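Local coordinates for phosphate-binding protein (Xanthomonas axonopodis pv. citri, PDB 5UB6), which probably serves as the periplasmic receptor of an ABC transporter for phosphate-type or phosphonate-type anions, and here holds pyrophosphate, at residues 62-67 and 85-90. Numbering follows the deposited sequence.
With POP (pyrophosphate 2-), chain C.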
loop_
_atom_site.group_PDB
_atom_site.type_symbol
_atom_site.label_atom_id
_atom_site.label_comp_id
_atom_site.label_asym_id
_atom_site.label_seq_id
_atom_site.Cartn_x
_atom_site.Cartn_y
_atom_site.Cartn_z
ATOM N N TRP A 62 11.953 -9.697 4.481
ATOM C CA TRP A 62 11.785 -8.266 4.677
ATOM C C TRP A 62 10.969 -7.755 3.502
ATOM O O TRP A 62 11.273 -8.076 2.367
ATOM C CB TRP A 62 13.191 -7.634 4.812
ATOM C CG TRP A 62 13.336 -6.165 4.544
ATOM C CD1 TRP A 62 12.495 -5.152 4.946
ATOM C CD2 TRP A 62 14.385 -5.538 3.812
ATOM N NE1 TRP A 62 12.964 -3.955 4.528
ATOM C CE2 TRP A 62 14.110 -4.145 3.811
ATOM C CE3 TRP A 62 15.545 -6.010 3.155
ATOM C CZ2 TRP A 62 14.933 -3.214 3.160
ATOM C CZ3 TRP A 62 16.383 -5.077 2.512
ATOM C CH2 TRP A 62 16.065 -3.695 2.519
ATOM N N VAL A 63 9.893 -7.018 3.779
ATOM C CA VAL A 63 9.177 -6.297 2.747
ATOM C C VAL A 63 8.970 -4.851 3.177
ATOM O O VAL A 63 8.934 -4.555 4.377
ATOM C CB VAL A 63 7.828 -6.948 2.414
ATOM C CG1 VAL A 63 8.027 -8.371 1.983
ATOM C CG2 VAL A 63 6.867 -6.851 3.594
ATOM N N SER A 64 8.909 -3.950 2.198
ATOM C CA SER A 64 8.579 -2.543 2.422
ATOM C C SER A 64 7.204 -2.317 1.817
ATOM O O SER A 64 7.055 -2.404 0.622
ATOM C CB SER A 64 9.568 -1.617 1.733
ATOM O OG SER A 64 9.194 -0.254 1.954
ATOM N N GLU A 65 6.203 -2.007 2.641
ATOM C CA GLU A 65 4.804 -1.914 2.187
ATOM C C GLU A 65 4.112 -0.661 2.739
ATOM O O GLU A 65 4.543 -0.079 3.753
ATOM C CB GLU A 65 4.010 -3.186 2.591
ATOM C CG GLU A 65 4.525 -4.494 1.952
ATOM C CD GLU A 65 4.262 -4.615 0.443
ATOM O OE1 GLU A 65 3.254 -4.047 -0.047
ATOM O OE2 GLU A 65 5.056 -5.311 -0.243
ATOM N N THR A 66 3.015 -0.291 2.086
ATOM C CA THR A 66 2.104 0.679 2.639
ATOM C C THR A 66 1.421 0.028 3.814
ATOM O O THR A 66 1.313 -1.207 3.896
ATOM C CB THR A 66 1.076 1.181 1.636
ATOM O OG1 THR A 66 0.256 0.097 1.216
ATOM C CG2 THR A 66 1.742 1.784 0.421
ATOM N N THR A 67 0.977 0.872 4.739
ATOM C CA THR A 67 0.606 0.420 6.067
ATOM C C THR A 67 -0.608 -0.485 6.157
ATOM O O THR A 67 -0.644 -1.303 7.053
ATOM C CB THR A 67 0.461 1.623 7.019
ATOM O OG1 THR A 67 -0.375 2.618 6.406
ATOM C CG2 THR A 67 1.851 2.210 7.273
ATOM N N THR A 85 8.519 4.227 7.381
ATOM C CA THR A 85 9.162 4.612 6.135
ATOM C C THR A 85 8.459 5.821 5.620
ATOM O O THR A 85 7.229 5.900 5.658
ATOM C CB THR A 85 9.127 3.431 5.171
ATOM O OG1 THR A 85 9.680 2.289 5.847
ATOM C CG2 THR A 85 9.910 3.699 3.891
ATOM N N GLU A 86 9.263 6.781 5.187
ATOM C CA GLU A 86 8.816 8.046 4.643
ATOM C C GLU A 86 9.180 7.991 3.166
ATOM O O GLU A 86 10.298 7.616 2.838
ATOM C CB GLU A 86 9.573 9.177 5.350
ATOM C CG GLU A 86 9.430 10.552 4.710
ATOM C CD GLU A 86 10.514 11.535 5.161
ATOM O OE1 GLU A 86 10.583 11.790 6.395
ATOM O OE2 GLU A 86 11.290 12.026 4.293
ATOM N N ARG A 87 8.244 8.311 2.278
ATOM C CA ARG A 87 8.487 8.246 0.843
ATOM C C ARG A 87 8.048 9.549 0.200
ATOM O O ARG A 87 7.001 10.121 0.560
ATOM C CB ARG A 87 7.747 7.059 0.175
ATOM C CG ARG A 87 7.765 5.779 1.011
ATOM C CD ARG A 87 7.996 4.477 0.288
ATOM N NE ARG A 87 6.776 3.778 -0.080
ATOM C CZ ARG A 87 6.569 2.448 -0.022
ATOM N NH1 ARG A 87 7.467 1.592 0.438
ATOM N NH2 ARG A 87 5.417 1.964 -0.440
ATOM N N GLY A 88 8.823 9.991 -0.775
ATOM C CA GLY A 88 8.537 11.270 -1.465
ATOM C C GLY A 88 8.543 12.477 -0.540
ATOM O O GLY A 88 7.828 13.433 -0.778
ATOM N N GLY A 89 9.348 12.434 0.513
ATOM C CA GLY A 89 9.343 13.495 1.511
ATOM C C GLY A 89 8.132 13.492 2.453
ATOM O O GLY A 89 7.991 14.389 3.256
ATOM N N LEU A 90 7.291 12.462 2.403
ATOM C CA LEU A 90 6.037 12.395 3.156
ATOM C C LEU A 90 5.999 11.191 4.072
ATOM O O LEU A 90 6.245 10.042 3.665
ATOM C CB LEU A 90 4.851 12.306 2.202
ATOM C CG LEU A 90 4.725 13.436 1.190
ATOM C CD1 LEU A 90 3.744 13.013 0.128
ATOM C CD2 LEU A 90 4.287 14.747 1.828
HETATM P P1 POP C . 1.379 1.983 -3.521
HETATM O O1 POP C . 2.019 0.635 -3.199
HETATM O O2 POP C . 2.147 3.284 -3.372
HETATM O O3 POP C . 0.553 1.945 -4.761
HETATM O O POP C . 0.382 2.213 -2.304
HETATM P P2 POP C . -1.042 1.554 -2.027
HETATM O O4 POP C . -0.812 0.399 -1.015
HETATM O O5 POP C . -1.787 2.715 -1.451
HETATM O O6 POP C . -1.660 0.937 -3.315
HETATM O O HOH W 1 9.942 2.164 0.833
#
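Ser-64 and Arg-87 meet inside one lobe of a periplasmic binding protein fold, a worked example of how two strands separated by a third can be linked beside an anion site. Strands 62-66 and 79-87 do not pair with each other; both run antiparallel to strand 209-217, which lies between them, so the long side chain of Arg-87 and a water bridge the gap. The bent chain of Arg-87 carries its guanidinium back toward strand 62-66. Ser-64 holds OG anti to the backbone N (chi1 179°), which sets the hydroxyl at the guanidinium edge, near its plane. Although Ser-64 OG lies 2.9 Å from Arg-87 NH1, the angle is too poor for a hydrogen bond. A water lying in the guanidinium plane makes the link instead, accepting from Arg-87 NH1 at 2.6 Å and donating to Ser-64 OG at 2.8 Å. That hydroxyl also bonds Glu-214 on the intervening strand, whose carboxylate additionally takes Thr-85 OG1 and Trp-62 NE1. Arg-87 NH2 approaches the Thr-66 methyl CG2 at 3.8 Å, obliquely to the guanidinium plane. Arg-87 NH2 stays 4.6 Å from pyrophosphate O1, too far for a direct bond, yet its charge would probably make the site more welcoming to an anion. Beyond Arg-87 the chain reverses in a type I' turn through Gly-88 and Gly-89. Ser-123, Ser-125, Lys-164 and Arg-211 help grip the ligand, and with chi1 at 63° Thr-66 directs OG1 to pyrophosphate O4 in a very short 2.5 Å hydrogen bond.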